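Local coordinates for 23S rRNA-specific endonuclease VapC20 (Mycobacterium tuberculosis H37Rv, PDB 5WZF) that cleaves 23S rRNA of ribosomes in the sarcin-ricin loop as a magnesium-dependent PIN-domain endoribonuclease, the toxin of a toxin-antitoxin pair, at the interface of chains A and B. Coordinates in Å, arbitrary orientation; residue numbers count along the deposited sequence, not the author numbering. Chains: chain A, 23S rRNA-specific endonuclease VapC20; chain B, 23S rRNA-specific endonuclease VapC20.

Contact 1: the interface of chains A and B. Residues chain A 99-100, 102-103; chain B 58, 67, 71.
A:Leu99 and A:Val100 keep helical backbone angles at the end of helix 89-101, where A:His102 and A:Asp103 turn into loop, and this helix end faces B:His67, the first residue of helix 67-74 in the other PIN domain. The imidazole of B:His67 approaches tip first. CG lies anti to the backbone N (chi1 -171°), which extends the ring towards chain A, and B:His67 NE2 donates to the backbone carbonyl O of A:Leu99 at 2.7 Å. This hydrogen bond is nearly straight, 168° at H, with the oxygen in the ring plane; at the carbonyl, the donor is tilted modestly from the peptide plane. The partial negative charge at the helix end may strengthen it. CB of A:Asp103, a poorly ordered residue, lies over the centre of the B:His67 imidazole, 3.5 Å from the ring centroid, while its carboxylate OD2 stays 5.1 Å from ND1 of B:His67. A:Leu99 lays CB and CD1 over one face of the B:Trp58 indole, the two side chains running past each other in opposite directions. CD1 of A:Leu99 sits over the five-membered ring, 3.8 Å from its centroid, and its CB over the six-membered ring, 3.6 Å from CZ2 of B:Trp58. At the margin, A:Val100 and B:Val71 face each other more loosely, with 4.5 Å between A:Val100 CG1 and B:Val71 CG2.

Contact 2: the interface of chains A and B. Residues chain A 58, 62-63; chain B 99, 106-108.
A:Trp58, packed against B:Leu99 and bonded to the backbone of B:Tyr107, forms the tight part of this patch between two PIN-domain toxins; a water link from A:Asn62 and the A:Arg63-B:Glu106 pair form the looser side. B:Leu99 slides over one indole face from the opposite direction to A:Trp58, with its CB 3.6 Å from A:Trp58 CZ2 of the six-membered ring and its CD2 3.5 Å from A:Trp58 NE1 at the pyrrole edge. CB of A:Asn62 lies against the opposite face, nearer its rim. A:Trp58 CG lies anti to the backbone N (chi1 164°), which carries the indole towards chain B, and chi2 then turns its NE1 edge to the carbonyl. There NE1 of A:Trp58, the indole N-H, donates to the backbone carbonyl O of B:Tyr107 at 3.0 Å. The bond is almost straight, 172° at H, and the oxygen lies in the plane of the indole, which should help to fix the rotation of the ring. The side-chain amide nitrogen ND2 of A:Asn62 reaches the same O of B:Tyr107 at 3.1 Å, but this hydrogen bond is weak and strongly bent.

Away from the indole the contact becomes wetter and less precise. Water 1 joins ND2 of A:Asn62, 3.0 Å away, to the backbone N of B:Tyr107, 2.9 Å away, so the amide meets both polar backbone atoms of that residue, one through solvent. Farther along, the extended chain of B:Glu106 carries OE2 to the root of A:Arg63, 3.3 Å from CB. The salt bridge between A:Arg63 NE and B:Glu106 OE2 is long at 4.0 Å, the two planes are turned 49° apart, and A:Arg63 is poorly ordered; this ionic pair is probably a soft one. In the fold, A:Trp58 and A:Asn62 lie a turn apart on helix 51-64, with A:Arg63 next to its end, whereas B:Leu99 lies near the end of helix 89-101 and B:106-108 leads directly into helix 109-121, which bears B:Asp111, a predicted magnesium ligand.

Contact 1: the interface of chains A and B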
loop_
_atom_site.group_PDB
_atom_site.type_symbol
_atom_site.label_atom_id
_atom_site.label_comp_id
_atom_site.label_asym_id
_atom_site.label_seq_id
_atom_site.Cartn_x
_atom_site.Cartn_y
_atom_site.Cartn_z
ATOM N N LEU A 99 8.543 -8.613 9.006
ATOM C CA LEU A 99 9.389 -7.534 8.488
ATOM C C LEU A 99 10.488 -7.142 9.460
ATOM O O LEU A 99 11.631 -6.909 9.065
ATOM C CB LEU A 99 8.548 -6.300 8.166
ATOM C CG LEU A 99 7.721 -6.356 6.885
ATOM C CD1 LEU A 99 6.713 -5.214 6.857
ATOM C CD2 LEU A 99 8.633 -6.314 5.668
ATOM N N VAL A 100 10.133 -7.065 10.734
ATOM C CA VAL A 100 11.090 -6.672 11.755
ATOM C C VAL A 100 12.217 -7.701 11.873
ATOM O O VAL A 100 13.372 -7.337 12.082
ATOM C CB VAL A 100 10.393 -6.478 13.120
ATOM C CG1 VAL A 100 11.410 -6.233 14.232
ATOM C CG2 VAL A 100 9.397 -5.328 13.036
ATOM N N HIS A 102 13.226 -9.972 9.445
ATOM C CA HIS A 102 13.983 -10.187 8.216
ATOM C C HIS A 102 14.724 -8.948 7.721
ATOM O O HIS A 102 14.294 -8.287 6.776
ATOM C CB HIS A 102 13.054 -10.719 7.129
ATOM C CG HIS A 102 12.630 -12.136 7.355
ATOM N ND1 HIS A 102 13.212 -13.201 6.701
ATOM C CD2 HIS A 102 11.700 -12.667 8.184
ATOM C CE1 HIS A 102 12.648 -14.324 7.106
ATOM N NE2 HIS A 102 11.729 -14.028 8.008
ATOM N N ASP A 103 15.858 -8.666 8.355
ATOM C CA ASP A 103 16.686 -7.518 8.005
ATOM C C ASP A 103 17.742 -7.869 6.959
ATOM O O ASP A 103 18.533 -7.016 6.558
ATOM C CB ASP A 103 17.372 -6.959 9.253
ATOM C CG ASP A 103 18.334 -7.949 9.884
ATOM O OD1 ASP A 103 18.059 -9.167 9.833
ATOM O OD2 ASP A 103 19.370 -7.511 10.428
ATOM N N TRP B 58 6.649 2.279 5.993
ATOM C CA TRP B 58 7.679 1.248 6.111
ATOM C C TRP B 58 8.482 1.135 4.821
ATOM O O TRP B 58 9.713 1.188 4.825
ATOM C CB TRP B 58 7.072 -0.123 6.442
ATOM C CG TRP B 58 8.048 -1.249 6.200
ATOM C CD1 TRP B 58 8.276 -1.898 5.020
ATOM C CD2 TRP B 58 8.946 -1.826 7.154
ATOM N NE1 TRP B 58 9.258 -2.845 5.180
ATOM C CE2 TRP B 58 9.685 -2.822 6.482
ATOM C CE3 TRP B 58 9.192 -1.605 8.512
ATOM C CZ2 TRP B 58 10.652 -3.598 7.122
ATOM C CZ3 TRP B 58 10.158 -2.376 9.147
ATOM C CH2 TRP B 58 10.873 -3.358 8.451
ATOM N N HIS B 67 16.664 -0.814 7.155
ATOM C CA HIS B 67 15.789 -1.598 8.016
ATOM C C HIS B 67 15.539 -0.965 9.387
ATOM O O HIS B 67 14.413 -0.989 9.884
ATOM C CB HIS B 67 16.371 -3.003 8.192
ATOM C CG HIS B 67 15.444 -3.958 8.874
ATOM N ND1 HIS B 67 15.514 -4.227 10.223
ATOM C CD2 HIS B 67 14.416 -4.697 8.394
ATOM C CE1 HIS B 67 14.572 -5.095 10.544
ATOM N NE2 HIS B 67 13.891 -5.397 9.453
ATOM N N VAL B 71 11.964 0.103 11.037
ATOM C CA VAL B 71 11.452 -0.547 12.240
ATOM C C VAL B 71 10.800 0.479 13.173
ATOM O O VAL B 71 9.806 0.188 13.844
ATOM C CB VAL B 71 12.576 -1.318 12.964
ATOM C CG1 VAL B 71 12.176 -1.676 14.380
ATOM C CG2 VAL B 71 12.929 -2.573 12.180
#

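Contact 2: the interface of chains A and B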
loop_
_atom_site.group_PDB
_atom_site.type_symbol
_atom_site.label_atom_id
_atom_site.label_comp_id
_atom_site.label_asym_id
_atom_site.label_seq_id
_atom_site.Cartn_x
_atom_site.Cartn_y
_atom_site.Cartn_z
ATOM N N TRP A 58 -2.961 -0.381 -8.820
ATOM C CA TRP A 58 -3.607 0.866 -9.227
ATOM C C TRP A 58 -2.595 1.994 -9.306
ATOM O O TRP A 58 -2.489 2.681 -10.321
ATOM C CB TRP A 58 -4.722 1.274 -8.258
ATOM C CG TRP A 58 -5.122 2.715 -8.456
ATOM C CD1 TRP A 58 -4.544 3.819 -7.884
ATOM C CD2 TRP A 58 -6.160 3.209 -9.312
ATOM N NE1 TRP A 58 -5.157 4.961 -8.333
ATOM C CE2 TRP A 58 -6.156 4.616 -9.207
ATOM C CE3 TRP A 58 -7.097 2.598 -10.152
ATOM C CZ2 TRP A 58 -7.052 5.419 -9.905
ATOM C CZ3 TRP A 58 -7.987 3.399 -10.848
ATOM C CH2 TRP A 58 -7.959 4.795 -10.717
ATOM N N ASN A 62 -1.509 3.767 -12.712
ATOM C CA ASN A 62 -1.994 5.139 -12.831
ATOM C C ASN A 62 -0.829 6.076 -13.128
ATOM O O ASN A 62 -0.933 6.977 -13.958
ATOM C CB ASN A 62 -2.722 5.568 -11.553
ATOM C CG ASN A 62 -3.566 6.815 -11.746
ATOM O OD1 ASN A 62 -3.985 7.136 -12.861
ATOM N ND2 ASN A 62 -3.816 7.533 -10.653
ATOM N N ARG A 63 0.294 5.833 -12.460
ATOM C CA ARG A 63 1.496 6.634 -12.652
ATOM C C ARG A 63 2.166 6.368 -14.000
ATOM O O ARG A 63 2.632 7.295 -14.666
ATOM C CB ARG A 63 2.490 6.368 -11.519
ATOM C CG ARG A 63 3.830 7.066 -11.686
ATOM C CD ARG A 63 4.773 6.725 -10.542
ATOM N NE ARG A 63 4.174 7.002 -9.239
ATOM C CZ ARG A 63 4.086 6.117 -8.251
ATOM N NH1 ARG A 63 4.560 4.889 -8.416
ATOM N NH2 ARG A 63 3.525 6.459 -7.100
ATOM N N LEU B 99 -11.674 6.622 -6.698
ATOM C CA LEU B 99 -10.547 6.601 -7.630
ATOM C C LEU B 99 -10.996 6.551 -9.085
ATOM O O LEU B 99 -10.452 7.255 -9.936
ATOM C CB LEU B 99 -9.634 5.407 -7.341
ATOM C CG LEU B 99 -8.669 5.543 -6.161
ATOM C CD1 LEU B 99 -8.015 4.198 -5.852
ATOM C CD2 LEU B 99 -7.606 6.615 -6.401
ATOM N N GLU B 106 -3.875 12.775 -10.753
ATOM C CA GLU B 106 -3.303 11.491 -10.358
ATOM C C GLU B 106 -3.364 11.301 -8.848
ATOM O O GLU B 106 -2.696 12.013 -8.100
ATOM C CB GLU B 106 -1.853 11.368 -10.835
ATOM C CG GLU B 106 -1.201 10.047 -10.440
ATOM C CD GLU B 106 0.263 9.955 -10.838
ATOM O OE1 GLU B 106 0.708 10.747 -11.696
ATOM O OE2 GLU B 106 0.970 9.082 -10.290
ATOM N N TYR B 107 -4.170 10.340 -8.403
ATOM C CA TYR B 107 -4.247 9.992 -6.985
ATOM C C TYR B 107 -3.834 8.541 -6.764
ATOM O O TYR B 107 -4.184 7.668 -7.559
ATOM C CB TYR B 107 -5.659 10.209 -6.437
ATOM C CG TYR B 107 -6.064 11.658 -6.292
ATOM C CD1 TYR B 107 -5.538 12.445 -5.275
ATOM C CD2 TYR B 107 -6.990 12.232 -7.153
ATOM C CE1 TYR B 107 -5.909 13.770 -5.131
ATOM C CE2 TYR B 107 -7.369 13.554 -7.018
ATOM C CZ TYR B 107 -6.828 14.319 -6.006
ATOM O OH TYR B 107 -7.205 15.638 -5.867
ATOM N N SER B 108 -3.096 8.293 -5.686
ATOM C CA SER B 108 -2.704 6.936 -5.321
ATOM C C SER B 108 -3.826 6.248 -4.564
ATOM O O SER B 108 -4.713 6.906 -4.024
ATOM C CB SER B 108 -1.439 6.944 -4.462
ATOM O OG SER B 108 -1.737 7.346 -3.134
HETATM O O HOH W 1 -6.148 9.393 -10.276
#

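The C-alpha centres of contact 1 and contact 2 lie about 27 Å apart, at two ends of the homodimer interface. Both pair Trp58 from the helix that begins at residue 51 with Leu99 near the end of helix 89-101, but with the chains exchanged: chain B supplies the tryptophan in contact 1, chain A in contact 2. They therefore show corresponding stretches of one roughly twofold interface. The flanking elements differ, helix 67-74 in contact 1 and the loop 106-108 in contact 2. Repeating the pairing at separated points may help to limit rocking of one subunit against the other.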